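Local atomic coordinates of suppressor of fused homolog (Drosophila melanogaster, PDB entry 6LPH), a protein that probably binds and sequesters transcription factors, recognising a nuclear localisation sequence, and is represented here by an N-terminal portion of the chain from a complex with Fu. Residues S168-L173 / L230-D235; Y74-L79 / F102-R107. All coordinates share one frame; numbering follows the deposited sequence.

Contact 1: S168-L173 / L230-D235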
ATOM      1  N   SER A 168      -4.748 -17.138   3.731  1.00 21.47           N
ATOM      2  CA  SER A 168      -5.360 -15.848   4.098  1.00 19.05           C
ATOM      3  C   SER A 168      -6.749 -15.692   3.478  1.00 17.28           C
ATOM      4  O   SER A 168      -6.932 -15.958   2.293  1.00 20.16           O
ATOM      5  CB  SER A 168      -4.503 -14.662   3.682  1.00 17.76           C
ATOM      6  OG  SER A 168      -5.175 -13.477   4.071  1.00 16.66           O
ATOM      7  N   LYS A 169      -7.706 -15.245   4.275  1.00 17.78           N
ATOM      8  CA  LYS A 169      -9.054 -14.934   3.789  1.00 18.84           C
ATOM      9  C   LYS A 169      -9.104 -13.534   3.145  1.00 18.19           C
ATOM     10  O   LYS A 169     -10.151 -13.107   2.652  1.00 19.87           O
ATOM     11  CB  LYS A 169     -10.035 -14.988   4.963  1.00 21.16           C
ATOM     12  CG  LYS A 169     -10.149 -16.374   5.551  1.00 25.53           C
ATOM     13  CD  LYS A 169     -10.823 -16.368   6.907  1.00 30.06           C
ATOM     14  CE  LYS A 169     -10.784 -17.764   7.521  1.00 36.91           C
ATOM     15  NZ  LYS A 169     -11.623 -18.720   6.753  1.00 51.43           N
ATOM     16  N   LEU A 170      -7.989 -12.811   3.155  1.00 15.51           N
ATOM     17  CA  LEU A 170      -7.982 -11.471   2.499  1.00 16.05           C
ATOM     18  C   LEU A 170      -7.561 -11.535   1.013  1.00 15.54           C
ATOM     19  O   LEU A 170      -6.355 -11.565   0.711  1.00 15.56           O
ATOM     20  CB  LEU A 170      -7.135 -10.472   3.302  1.00 15.51           C
ATOM     21  CG  LEU A 170      -7.510 -10.299   4.773  1.00 17.03           C
ATOM     22  CD1 LEU A 170      -6.765  -9.114   5.346  1.00 17.55           C
ATOM     23  CD2 LEU A 170      -9.012 -10.092   4.973  1.00 15.48           C
ATOM     24  N   GLN A 171      -8.558 -11.554   0.109  1.00 14.70           N
ATOM     25  CA  GLN A 171      -8.376 -11.767  -1.343  1.00 15.03           C
ATOM     26  C   GLN A 171      -8.782 -10.600  -2.204  1.00 13.00           C
ATOM     27  O   GLN A 171      -8.757 -10.725  -3.434  1.00 13.80           O
ATOM     28  CB  GLN A 171      -9.331 -12.825  -1.898  1.00 19.95           C
ATOM     29  CG  GLN A 171      -9.719 -13.955  -1.017  1.00 24.58           C
ATOM     30  CD  GLN A 171      -8.616 -14.906  -1.010  1.00 24.53           C
ATOM     31  OE1 GLN A 171      -7.549 -14.550  -0.558  1.00 27.91           O
ATOM     32  NE2 GLN A 171      -8.824 -16.099  -1.560  1.00 33.42           N
ATOM     33  N   ASN A 172      -9.233  -9.516  -1.590  1.00 11.83           N
ATOM     34  CA  ASN A 172      -9.787  -8.383  -2.329  1.00 11.32           C
ATOM     35  C   ASN A 172      -9.442  -7.133  -1.579  1.00 11.27           C
ATOM     36  O   ASN A 172      -8.913  -7.206  -0.447  1.00 10.91           O
ATOM     37  CB  ASN A 172     -11.322  -8.539  -2.467  1.00 12.33           C
ATOM     38  CG  ASN A 172     -11.717  -9.786  -3.259  1.00 14.67           C
ATOM     39  OD1 ASN A 172     -12.151 -10.794  -2.682  1.00 20.08           O
ATOM     40  ND2 ASN A 172     -11.562  -9.736  -4.556  1.00 11.45           N
ATOM     41  N   LEU A 173      -9.699  -5.975  -2.205  1.00 11.42           N
ATOM     42  CA  LEU A 173      -9.195  -4.721  -1.682  1.00 12.17           C
ATOM     43  C   LEU A 173     -10.269  -3.690  -1.673  1.00 11.94           C
ATOM     44  O   LEU A 173     -11.095  -3.665  -2.578  1.00 14.03           O
ATOM     45  CB  LEU A 173      -8.070  -4.167  -2.586  1.00 13.54           C
ATOM     46  CG  LEU A 173      -6.927  -5.178  -2.733  1.00 16.13           C
ATOM     47  CD1 LEU A 173      -6.074  -4.851  -3.938  1.00 16.99           C
ATOM     48  CD2 LEU A 173      -6.135  -5.217  -1.424  1.00 14.61           C
ATOM     49  N   LEU A 230      -7.298   1.510   9.595  1.00 13.26           N
ATOM     50  CA  LEU A 230      -7.584   0.450   8.612  1.00 12.25           C
ATOM     51  C   LEU A 230      -6.336  -0.378   8.280  1.00 12.08           C
ATOM     52  O   LEU A 230      -5.954  -0.534   7.130  1.00 11.45           O
ATOM     53  CB  LEU A 230      -8.245   1.041   7.351  1.00 11.96           C
ATOM     54  CG  LEU A 230      -9.666   1.598   7.572  1.00 14.54           C
ATOM     55  CD1 LEU A 230     -10.152   2.445   6.394  1.00 16.54           C
ATOM     56  CD2 LEU A 230     -10.663   0.488   7.901  1.00 16.93           C
ATOM     57  N   VAL A 231      -5.694  -0.897   9.317  1.00 13.14           N
ATOM     58  CA  VAL A 231      -4.551  -1.755   9.137  1.00 12.00           C
ATOM     59  C   VAL A 231      -5.052  -3.118   8.664  1.00 11.79           C
ATOM     60  O   VAL A 231      -6.014  -3.668   9.214  1.00 12.57           O
ATOM     61  CB  VAL A 231      -3.761  -1.887  10.457  1.00 13.74           C
ATOM     62  CG1 VAL A 231      -2.681  -2.980  10.366  1.00 12.53           C
ATOM     63  CG2 VAL A 231      -3.160  -0.528  10.834  1.00 13.11           C
ATOM     64  N   THR A 232      -4.398  -3.655   7.647  1.00 10.50           N
ATOM     65  CA  THR A 232      -4.723  -5.016   7.176  1.00 11.40           C
ATOM     66  C   THR A 232      -3.973  -6.104   7.954  1.00 11.94           C
ATOM     67  O   THR A 232      -2.740  -6.069   8.020  1.00 11.42           O
ATOM     68  CB  THR A 232      -4.361  -5.154   5.693  1.00 11.03           C
ATOM     69  OG1 THR A 232      -5.093  -4.182   4.947  1.00 10.85           O
ATOM     70  CG2 THR A 232      -4.664  -6.581   5.163  1.00 10.93           C
ATOM     71  N   ASN A 233      -4.728  -7.061   8.532  1.00 12.71           N
ATOM     72  CA  ASN A 233      -4.158  -8.205   9.236  1.00 13.35           C
ATOM     73  C   ASN A 233      -4.425  -9.473   8.402  1.00 14.36           C
ATOM     74  O   ASN A 233      -5.563  -9.919   8.309  1.00 14.88           O
ATOM     75  CB  ASN A 233      -4.769  -8.342  10.652  1.00 14.84           C
ATOM     76  CG  ASN A 233      -4.446  -9.681  11.297  1.00 19.52           C
ATOM     77  OD1 ASN A 233      -3.477 -10.349  10.933  1.00 16.09           O
ATOM     78  ND2 ASN A 233      -5.294 -10.101  12.254  1.00 26.01           N
ATOM     79  N   MET A 234      -3.393 -10.019   7.768  1.00 14.12           N
ATOM     80  CA  MET A 234      -3.577 -11.164   6.835  1.00 14.71           C
ATOM     81  C   MET A 234      -4.090 -12.431   7.523  1.00 15.79           C
ATOM     82  O   MET A 234      -4.594 -13.338   6.855  1.00 17.22           O
ATOM     83  CB  MET A 234      -2.294 -11.452   6.042  1.00 15.26           C
ATOM     84  CG  MET A 234      -1.818 -10.245   5.206  1.00 15.55           C
ATOM     85  SD  MET A 234      -3.023  -9.709   3.938  1.00 17.34           S
ATOM     86  CE  MET A 234      -3.007 -11.169   2.894  1.00 15.76           C
ATOM     87  N   ASP A 235      -3.978 -12.470   8.848  1.00 15.54           N
ATOM     88  CA  ASP A 235      -4.418 -13.620   9.636  1.00 16.55           C
ATOM     89  C   ASP A 235      -5.821 -13.415  10.204  1.00 18.02           C
ATOM     90  O   ASP A 235      -6.278 -14.221  11.023  1.00 21.33           O
ATOM     91  CB  ASP A 235      -3.443 -13.865  10.812  1.00 21.38           C
ATOM     92  CG  ASP A 235      -2.039 -14.177  10.350  1.00 24.42           C
ATOM     93  OD1 ASP A 235      -1.887 -14.993   9.409  1.00 31.86           O
ATOM     94  OD2 ASP A 235      -1.081 -13.622  10.933  1.00 33.02           O
TER
HETATM   95  O   HOH W   1      -7.021 -14.558   7.063  1.00 17.94           O
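The carbonyl oxygen of M234 is gripped by two donors. S168 OG gives it a hydrogen bond of 2.8 Å, lying in the carbonyl plane on a lone pair (C=O...donor angle 130°). A water donates to the same M234 O at 2.7 Å and accepts from K169 N at 3.0 Å, adding a bridge beside the direct bond. With OG anti to its backbone N (chi1 180°), S168 also takes the backbone N of L170 onto the hydroxyl, N to OG 3.0 Å. That closes an ST turn, so one hydroxyl both holds its own chain bent and reaches across. The N-H of the same peptide, D235 N, is held too: it bonds N233 OD1 in an Asx turn, approaching from well above the plane of that side-chain amide. Both polar atoms of the peptide are therefore engaged.

The M234 chain, bent at both chi2 and chi3, rests its CE methyl against the S168 hydroxyl, 3.4 Å from OG. Apolar packing begins at its SD, 4.0 Å from CD1 of L170. That same L170 methyl sits tightly against T232 CG2 at 3.3 Å, the two side chains sliding past each other in opposite directions, and lies equally near N233 O. L170 also packs on F200 and M234 on L108, while T232 OG1 bonds the backbone N of G198, so its polar end turns to strand 189-199.

What results is a loop-to-loop joint in which the ST-turn hydroxyl of S168 bonds M234 O and an Asx turn holds the N-H of the same 234-235 peptide; it fixes the chain just ahead of strand 172-186 to the loop following helix 201-219, partly buried against strands 97-109 and 189-199 of the SUFU-family mixed sheet.

Contact 2: Y74-L79 / F102-R107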
ATOM      1  N   TYR A  74       3.631   0.961   3.808  1.00  9.82           N
ATOM      2  CA  TYR A  74       4.258   0.972   2.487  1.00  9.12           C
ATOM      3  C   TYR A  74       3.745   2.153   1.673  1.00  9.69           C
ATOM      4  O   TYR A  74       2.546   2.413   1.697  1.00 10.51           O
ATOM      5  CB  TYR A  74       3.869  -0.298   1.740  1.00  8.72           C
ATOM      6  CG  TYR A  74       4.372  -1.526   2.486  1.00  9.09           C
ATOM      7  CD1 TYR A  74       3.654  -2.060   3.554  1.00  9.35           C
ATOM      8  CD2 TYR A  74       5.595  -2.094   2.156  1.00  9.47           C
ATOM      9  CE1 TYR A  74       4.127  -3.225   4.240  1.00 11.07           C
ATOM     10  CE2 TYR A  74       6.069  -3.269   2.825  1.00 11.60           C
ATOM     11  CZ  TYR A  74       5.323  -3.790   3.887  1.00 11.31           C
ATOM     12  OH  TYR A  74       5.773  -4.892   4.591  1.00 14.01           O
ATOM     13  N   ILE A  75       4.642   2.852   0.964  1.00  9.22           N
ATOM     14  CA  ILE A  75       4.224   4.025   0.102  1.00  9.11           C
ATOM     15  C   ILE A  75       4.886   3.926  -1.271  1.00  9.56           C
ATOM     16  O   ILE A  75       6.110   3.779  -1.348  1.00  9.67           O
ATOM     17  CB  ILE A  75       4.508   5.396   0.751  1.00 10.08           C
ATOM     18  CG1 ILE A  75       3.888   5.482   2.145  1.00 10.22           C
ATOM     19  CG2 ILE A  75       3.943   6.548  -0.139  1.00  9.97           C
ATOM     20  CD1 ILE A  75       4.869   5.199   3.252  1.00 11.07           C
ATOM     21  N   SER A  76       4.084   3.971  -2.351  1.00 10.33           N
ATOM     22  CA  SER A  76       4.612   3.821  -3.721  1.00 10.40           C
ATOM     23  C   SER A  76       5.035   5.148  -4.315  1.00 10.85           C
ATOM     24  O   SER A  76       4.536   6.222  -3.912  1.00 10.89           O
ATOM     25  CB  SER A  76       3.541   3.215  -4.662  1.00 11.41           C
ATOM     26  OG  SER A  76       2.548   4.202  -5.036  1.00 13.07           O
ATOM     27  N   PHE A  77       5.935   5.074  -5.299  1.00 10.80           N
ATOM     28  CA  PHE A  77       6.340   6.253  -6.080  1.00 11.26           C
ATOM     29  C   PHE A  77       6.338   5.827  -7.527  1.00 10.94           C
ATOM     30  O   PHE A  77       7.140   4.946  -7.919  1.00 12.17           O
ATOM     31  CB  PHE A  77       7.768   6.684  -5.747  1.00 10.95           C
ATOM     32  CG  PHE A  77       7.983   7.081  -4.311  1.00 12.40           C
ATOM     33  CD1 PHE A  77       8.149   6.109  -3.315  1.00 11.38           C
ATOM     34  CD2 PHE A  77       8.108   8.427  -3.960  1.00 12.61           C
ATOM     35  CE1 PHE A  77       8.380   6.470  -1.991  1.00 12.83           C
ATOM     36  CE2 PHE A  77       8.358   8.783  -2.636  1.00 15.44           C
ATOM     37  CZ  PHE A  77       8.490   7.805  -1.647  1.00 14.00           C
ATOM     38  N   GLY A  78       5.472   6.455  -8.321  1.00 11.22           N
ATOM     39  CA  GLY A  78       5.426   6.213  -9.753  1.00 10.38           C
ATOM     40  C   GLY A  78       4.077   6.406 -10.412  1.00 11.02           C
ATOM     41  O   GLY A  78       4.040   6.644 -11.611  1.00 13.34           O
ATOM     42  N   LEU A  79       2.974   6.267  -9.657  1.00 11.44           N
ATOM     43  CA  LEU A  79       1.617   6.510 -10.202  1.00 11.94           C
ATOM     44  C   LEU A  79       1.356   8.006 -10.364  1.00 12.01           C
ATOM     45  O   LEU A  79       0.592   8.419 -11.245  1.00 14.25           O
ATOM     46  CB  LEU A  79       0.518   5.841  -9.330  1.00 11.98           C
ATOM     47  CG  LEU A  79       0.600   4.295  -9.380  1.00 12.71           C
ATOM     48  CD1 LEU A  79      -0.189   3.683  -8.252  1.00 11.47           C
ATOM     49  CD2 LEU A  79      -0.044   3.868 -10.672  1.00 17.86           C
ATOM     50  N   PHE A 102      -2.534  10.039  -7.790  1.00 13.42           N
ATOM     51  CA  PHE A 102      -2.452   9.359  -6.511  1.00 14.64           C
ATOM     52  C   PHE A 102      -1.205   8.470  -6.413  1.00 13.41           C
ATOM     53  O   PHE A 102      -0.547   8.214  -7.438  1.00 12.85           O
ATOM     54  CB  PHE A 102      -3.733   8.530  -6.271  1.00 15.63           C
ATOM     55  CG  PHE A 102      -3.846   7.319  -7.160  1.00 15.06           C
ATOM     56  CD1 PHE A 102      -3.407   6.077  -6.726  1.00 13.80           C
ATOM     57  CD2 PHE A 102      -4.376   7.436  -8.439  1.00 16.74           C
ATOM     58  CE1 PHE A 102      -3.516   4.962  -7.542  1.00 16.82           C
ATOM     59  CE2 PHE A 102      -4.468   6.330  -9.259  1.00 20.28           C
ATOM     60  CZ  PHE A 102      -4.037   5.099  -8.814  1.00 19.27           C
ATOM     61  N   GLU A 103      -0.859   8.066  -5.181  1.00 12.01           N
ATOM     62  CA  GLU A 103       0.052   6.946  -4.953  1.00 11.26           C
ATOM     63  C   GLU A 103      -0.654   5.961  -4.052  1.00 11.19           C
ATOM     64  O   GLU A 103      -1.628   6.310  -3.373  1.00 10.99           O
ATOM     65  CB  GLU A 103       1.413   7.365  -4.334  1.00 10.63           C
ATOM     66  CG  GLU A 103       2.273   8.274  -5.256  1.00 11.68           C
ATOM     67  CD  GLU A 103       2.907   7.570  -6.451  1.00 11.90           C
ATOM     68  OE1 GLU A 103       2.770   6.311  -6.633  1.00 12.26           O
ATOM     69  OE2 GLU A 103       3.606   8.289  -7.207  1.00 12.44           O
ATOM     70  N   LEU A 104      -0.152   4.719  -4.064  1.00 12.09           N
ATOM     71  CA  LEU A 104      -0.698   3.670  -3.241  1.00 10.55           C
ATOM     72  C   LEU A 104      -0.003   3.602  -1.877  1.00 10.84           C
ATOM     73  O   LEU A 104       1.237   3.742  -1.794  1.00 11.21           O
ATOM     74  CB  LEU A 104      -0.479   2.322  -3.923  1.00 10.66           C
ATOM     75  CG  LEU A 104      -1.214   2.174  -5.276  1.00 11.80           C
ATOM     76  CD1 LEU A 104      -0.774   0.903  -5.990  1.00 13.74           C
ATOM     77  CD2 LEU A 104      -2.733   2.179  -5.071  1.00 16.99           C
ATOM     78  N   THR A 105      -0.792   3.392  -0.820  1.00 10.48           N
ATOM     79  CA  THR A 105      -0.230   3.013   0.473  1.00 10.62           C
ATOM     80  C   THR A 105      -0.841   1.695   0.995  1.00 11.49           C
ATOM     81  O   THR A 105      -1.886   1.237   0.501  1.00 12.32           O
ATOM     82  CB  THR A 105      -0.314   4.122   1.540  1.00 11.46           C
ATOM     83  OG1 THR A 105      -1.630   4.171   2.082  1.00 13.17           O
ATOM     84  CG2 THR A 105       0.040   5.537   0.945  1.00 11.01           C
ATOM     85  N   PHE A 106      -0.187   1.089   1.979  1.00 10.40           N
ATOM     86  CA  PHE A 106      -0.712  -0.161   2.535  1.00 11.24           C
ATOM     87  C   PHE A 106      -0.211  -0.256   3.977  1.00 10.42           C
ATOM     88  O   PHE A 106       0.922   0.147   4.270  1.00 10.33           O
ATOM     89  CB  PHE A 106      -0.237  -1.319   1.671  1.00 11.01           C
ATOM     90  CG  PHE A 106      -0.690  -2.704   2.137  1.00 10.35           C
ATOM     91  CD1 PHE A 106      -2.057  -3.023   2.256  1.00 10.86           C
ATOM     92  CD2 PHE A 106       0.248  -3.699   2.380  1.00 10.58           C
ATOM     93  CE1 PHE A 106      -2.486  -4.293   2.628  1.00 11.52           C
ATOM     94  CE2 PHE A 106      -0.172  -5.011   2.741  1.00 11.51           C
ATOM     95  CZ  PHE A 106      -1.537  -5.294   2.883  1.00 10.98           C
ATOM     96  N   ARG A 107      -1.090  -0.681   4.882  1.00 10.61           N
ATOM     97  CA  ARG A 107      -0.704  -0.859   6.295  1.00 10.63           C
ATOM     98  C   ARG A 107      -0.841  -2.319   6.665  1.00 11.11           C
ATOM     99  O   ARG A 107      -1.935  -2.916   6.589  1.00 12.31           O
ATOM    100  CB  ARG A 107      -1.521   0.014   7.219  1.00 10.56           C
ATOM    101  CG  ARG A 107      -1.271   1.524   6.944  1.00 11.12           C
ATOM    102  CD  ARG A 107      -2.066   2.402   7.879  1.00 10.74           C
ATOM    103  NE  ARG A 107      -1.929   3.818   7.508  1.00 11.22           N
ATOM    104  CZ  ARG A 107      -0.920   4.605   7.900  1.00 12.03           C
ATOM    105  NH1 ARG A 107       0.039   4.122   8.730  1.00 11.10           N
ATOM    106  NH2 ARG A 107      -0.883   5.891   7.521  1.00 11.85           N
TER
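Y74 and F106 form an antiparallel hydrogen-bonded pair, with Y74 N to F106 O at 2.9 Å and F106 N returning to Y74 O. I75 and T105 follow as a non-hydrogen-bonded pair, and S76 N reaches L104 O at 2.9 Å. The answering bond comes from a side chain: L104 N donates to S76 OG, which a chi1 of 76° sets between the backbone N and the carbonyl carbon.

The same hydroxyl donates to E103 OE1 at 2.7 Å on its anti side. L79 N meets OE1 on the syn side, from the opposite face of the carboxylate plane, and G78 N bonds OE2 at 2.8 Å. S80 OG also bonds OE2, so the buried carboxylate is held by several donors, which would probably favour its ionised form.

Among apolar groups, the L79 CD1 methyl presses on L104 CG at 3.5 Å and F102 CE1 at 3.6 Å, while L79 CB lies over one face of the F102 ring. The side chains of Y74 and F106 lie side by side, pointing the same way, CD1 to CD2 4.0 Å, next to P132.

In the central SUFU sheet, strand 71-77 thus ends in a turn at G78-L79 whose amides are tied to buried E103 of the neighbouring antiparallel strand 97-109.

In the fold
Contact 2 is fully buried near the middle of the chain and joins two adjacent strands, 71-77 and 97-109; contact 1, with its centre about 17 Å away from the centre of contact 2, is partly buried and joins two loop segments that pack against the same sheet. Contact 1 centres on a backbone carbonyl met by a serine hydroxyl and a water; contact 2 on a carboxylate sunk in the core among backbone amides and serine hydroxyls. They meet directly: T232 N lies 2.8 Å from R107 O, a probable hydrogen bond, and T232 OG1 packs on F106 CE1, so the 230-235 loop docks on the strand that also carries contact 2.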